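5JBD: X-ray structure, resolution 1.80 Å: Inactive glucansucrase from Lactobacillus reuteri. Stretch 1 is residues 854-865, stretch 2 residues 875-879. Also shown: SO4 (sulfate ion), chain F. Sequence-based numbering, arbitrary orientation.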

# COMPACT_ATOMS: atom_id res chain seq x y z
N ALA A 854 21.39 -8.23 20.27
CA ALA A 854 22.84 -8.22 20.03
C ALA A 854 23.63 -8.39 21.32
O ALA A 854 23.47 -7.61 22.26
N VAL A 855 24.50 -9.41 21.36
CA VAL A 855 25.23 -9.76 22.57
C VAL A 855 26.37 -8.76 22.81
O VAL A 855 27.21 -8.54 21.95
N LYS A 856 26.35 -8.17 24.00
CA LYS A 856 27.44 -7.36 24.50
C LYS A 856 28.06 -8.09 25.67
O LYS A 856 27.35 -8.74 26.45
N LEU A 857 29.38 -8.00 25.80
CA LEU A 857 30.09 -8.55 26.96
C LEU A 857 29.81 -7.65 28.17
O LEU A 857 29.23 -6.57 28.03
N ALA A 858 30.20 -8.10 29.36
CA ALA A 858 29.95 -7.35 30.60
C ALA A 858 30.53 -5.93 30.57
O ALA A 858 29.92 -5.00 31.11
N ASN A 859 31.68 -5.75 29.90
CA ASN A 859 32.30 -4.42 29.71
C ASN A 859 31.68 -3.53 28.61
O ASN A 859 32.19 -2.45 28.34
N GLY A 860 30.59 -3.98 27.98
CA GLY A 860 29.90 -3.17 26.97
C GLY A 860 30.30 -3.43 25.52
O GLY A 860 29.59 -3.02 24.61
N ASP A 861 31.43 -4.12 25.30
CA ASP A 861 31.88 -4.42 23.94
C ASP A 861 30.92 -5.40 23.26
O ASP A 861 30.46 -6.35 23.90
N TYR A 862 30.65 -5.18 21.98
CA TYR A 862 29.92 -6.17 21.18
C TYR A 862 30.74 -7.45 21.04
O TYR A 862 31.94 -7.40 20.78
N ALA A 863 30.09 -8.59 21.26
CA ALA A 863 30.69 -9.88 20.94
C ALA A 863 30.87 -9.94 19.43
O ALA A 863 30.10 -9.33 18.67
N TYR A 864 31.92 -10.63 18.99
CA TYR A 864 32.20 -10.70 17.55
C TYR A 864 32.94 -11.97 17.22
O TYR A 864 33.81 -12.39 17.97
N LEU A 865 32.56 -12.56 16.09
CA LEU A 865 33.20 -13.77 15.60
C LEU A 865 33.88 -13.43 14.28
O LEU A 865 33.23 -13.22 13.26
N THR A 875 38.13 -11.84 17.12
CA THR A 875 37.13 -12.65 17.81
C THR A 875 37.09 -12.30 19.30
O THR A 875 38.12 -12.17 19.95
N LEU A 876 35.88 -12.09 19.81
CA LEU A 876 35.66 -11.74 21.22
C LEU A 876 34.34 -12.36 21.66
O LEU A 876 33.28 -11.91 21.21
N LEU A 877 34.40 -13.38 22.52
CA LEU A 877 33.20 -14.13 22.93
C LEU A 877 32.99 -14.10 24.45
O LEU A 877 33.96 -13.95 25.21
N PRO A 878 31.74 -14.27 24.90
CA PRO A 878 31.49 -14.37 26.34
C PRO A 878 32.30 -15.47 27.01
O PRO A 878 32.52 -16.54 26.41
N THR A 879 32.75 -15.20 28.23
CA THR A 879 33.59 -16.14 28.97
C THR A 879 32.94 -17.52 29.20
O THR A 879 33.64 -18.54 29.24

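A single antiparallel bridge fixes the two stretches: Tyr864 N donates to Leu876 O (2.9 Å), and Leu876 N to Tyr864 O (2.8 Å). Around this polar clamp the side-chain packing is mostly apolar. Leu857 is a prominent bump. Its CA-to-CB bond points toward the second stretch, and with chi1 m and chi2 near -89° its forked end settles against the backbone there, Leu857 CD1 lying 3.6 Å from Pro878 CA. The branched end reaches several atoms at once: Leu857 CD1 lies 3.6 Å from Leu877 O, and Leu857 CG meets Leu876 CG at 4.4 Å. Leu876, t then p, has the largest covered area; it starts sideways but brings its tip back, so that Leu876 CD2 rests 3.8 Å from Asp861 CB. The puckered ring of Pro878 (C-gamma exo) takes the neighbouring place: Val855 CG1 (chi1 t) reaches Pro878 CG at 4.1 Å, while the small methyl of Ala863 leaves Ala863 CB 4.3 Å from Pro878 CD. Farther along, Leu865 bends its end back, Leu865 CD1 lying 4.1 Å from Thr875 CG2.

Leu857 to Gly860 form a type I turn. Asn859, chi1 p, accepts from Asp861 N through Asn859 OD1 (2.9 Å), and Gly860 adopts a positive phi that would jam a CB against the preceding carbonyl. Beside Leu857, a sulfate, probably from the crystallisation liquor, bridges the stretches, accepting from Ala858 N at O3 (2.6 Å) and Thr879 N at O2 (3.2 Å).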

# COMPACT_ATOMS: atom_id res chain seq x y z
CB ALA A 854 23.25 -6.93 19.33
CB VAL A 855 25.80 -11.20 22.51
CG1 VAL A 855 26.67 -11.51 23.74
CG2 VAL A 855 24.67 -12.21 22.40
CB LYS A 856 26.93 -5.99 24.95
CG LYS A 856 26.38 -5.15 23.81
CD LYS A 856 25.90 -3.78 24.26
CE LYS A 856 25.53 -2.94 23.05
NZ LYS A 856 24.90 -1.63 23.36
CB LEU A 857 31.60 -8.66 26.69
CG LEU A 857 32.20 -9.73 25.76
CD1 LEU A 857 32.52 -10.97 26.55
CD2 LEU A 857 31.37 -10.08 24.52
CB ALA A 858 30.47 -8.12 31.81
CB ASN A 859 33.81 -4.58 29.44
CG ASN A 859 34.12 -5.16 28.06
OD1 ASN A 859 33.24 -5.36 27.23
ND2 ASN A 859 35.39 -5.42 27.83
CB ASP A 861 33.26 -5.07 23.95
CG ASP A 861 34.37 -4.12 24.39
OD1 ASP A 861 34.13 -2.91 24.54
OD2 ASP A 861 35.50 -4.62 24.56
CB TYR A 862 29.60 -5.63 19.78
CG TYR A 862 28.40 -4.70 19.74
CD1 TYR A 862 27.10 -5.21 19.83
CD2 TYR A 862 28.56 -3.32 19.63
CE1 TYR A 862 25.99 -4.36 19.80
CE2 TYR A 862 27.45 -2.47 19.61
CZ TYR A 862 26.18 -2.99 19.69
OH TYR A 862 25.09 -2.15 19.65
CB ALA A 863 29.81 -11.02 21.42
CB TYR A 864 33.01 -9.48 17.09
CG TYR A 864 33.04 -9.28 15.59
CD1 TYR A 864 32.01 -8.60 14.93
CD2 TYR A 864 34.10 -9.76 14.83
CE1 TYR A 864 32.04 -8.41 13.55
CE2 TYR A 864 34.14 -9.58 13.46
CZ TYR A 864 33.12 -8.90 12.82
OH TYR A 864 33.18 -8.73 11.45
CB LEU A 865 32.16 -14.87 15.41
CG LEU A 865 32.72 -16.22 14.97
CD1 LEU A 865 33.70 -16.76 16.02
CD2 LEU A 865 31.57 -17.18 14.73
CB THR A 875 37.41 -14.14 17.59
OG1 THR A 875 37.16 -14.45 16.21
CG2 THR A 875 36.53 -15.03 18.49
CB LEU A 876 35.63 -10.21 21.38
CG LEU A 876 35.39 -9.65 22.79
CD1 LEU A 876 36.54 -10.02 23.72
CD2 LEU A 876 35.17 -8.14 22.76
CB LEU A 877 33.28 -15.57 22.46
CG LEU A 877 33.40 -15.78 20.94
CD1 LEU A 877 33.59 -17.26 20.64
CD2 LEU A 877 32.20 -15.24 20.19
CB PRO A 878 29.99 -14.68 26.43
CG PRO A 878 29.43 -14.12 25.17
CD PRO A 878 30.48 -14.34 24.13
CB THR A 879 34.00 -15.51 30.31
OG1 THR A 879 34.94 -16.36 30.98
CG2 THR A 879 32.80 -15.23 31.24
S SO4 F . 31.49 -11.85 29.94
O1 SO4 F . 31.20 -12.18 31.35
O2 SO4 F . 32.83 -12.34 29.55
O3 SO4 F . 31.46 -10.39 29.77
O4 SO4 F . 30.48 -12.49 29.06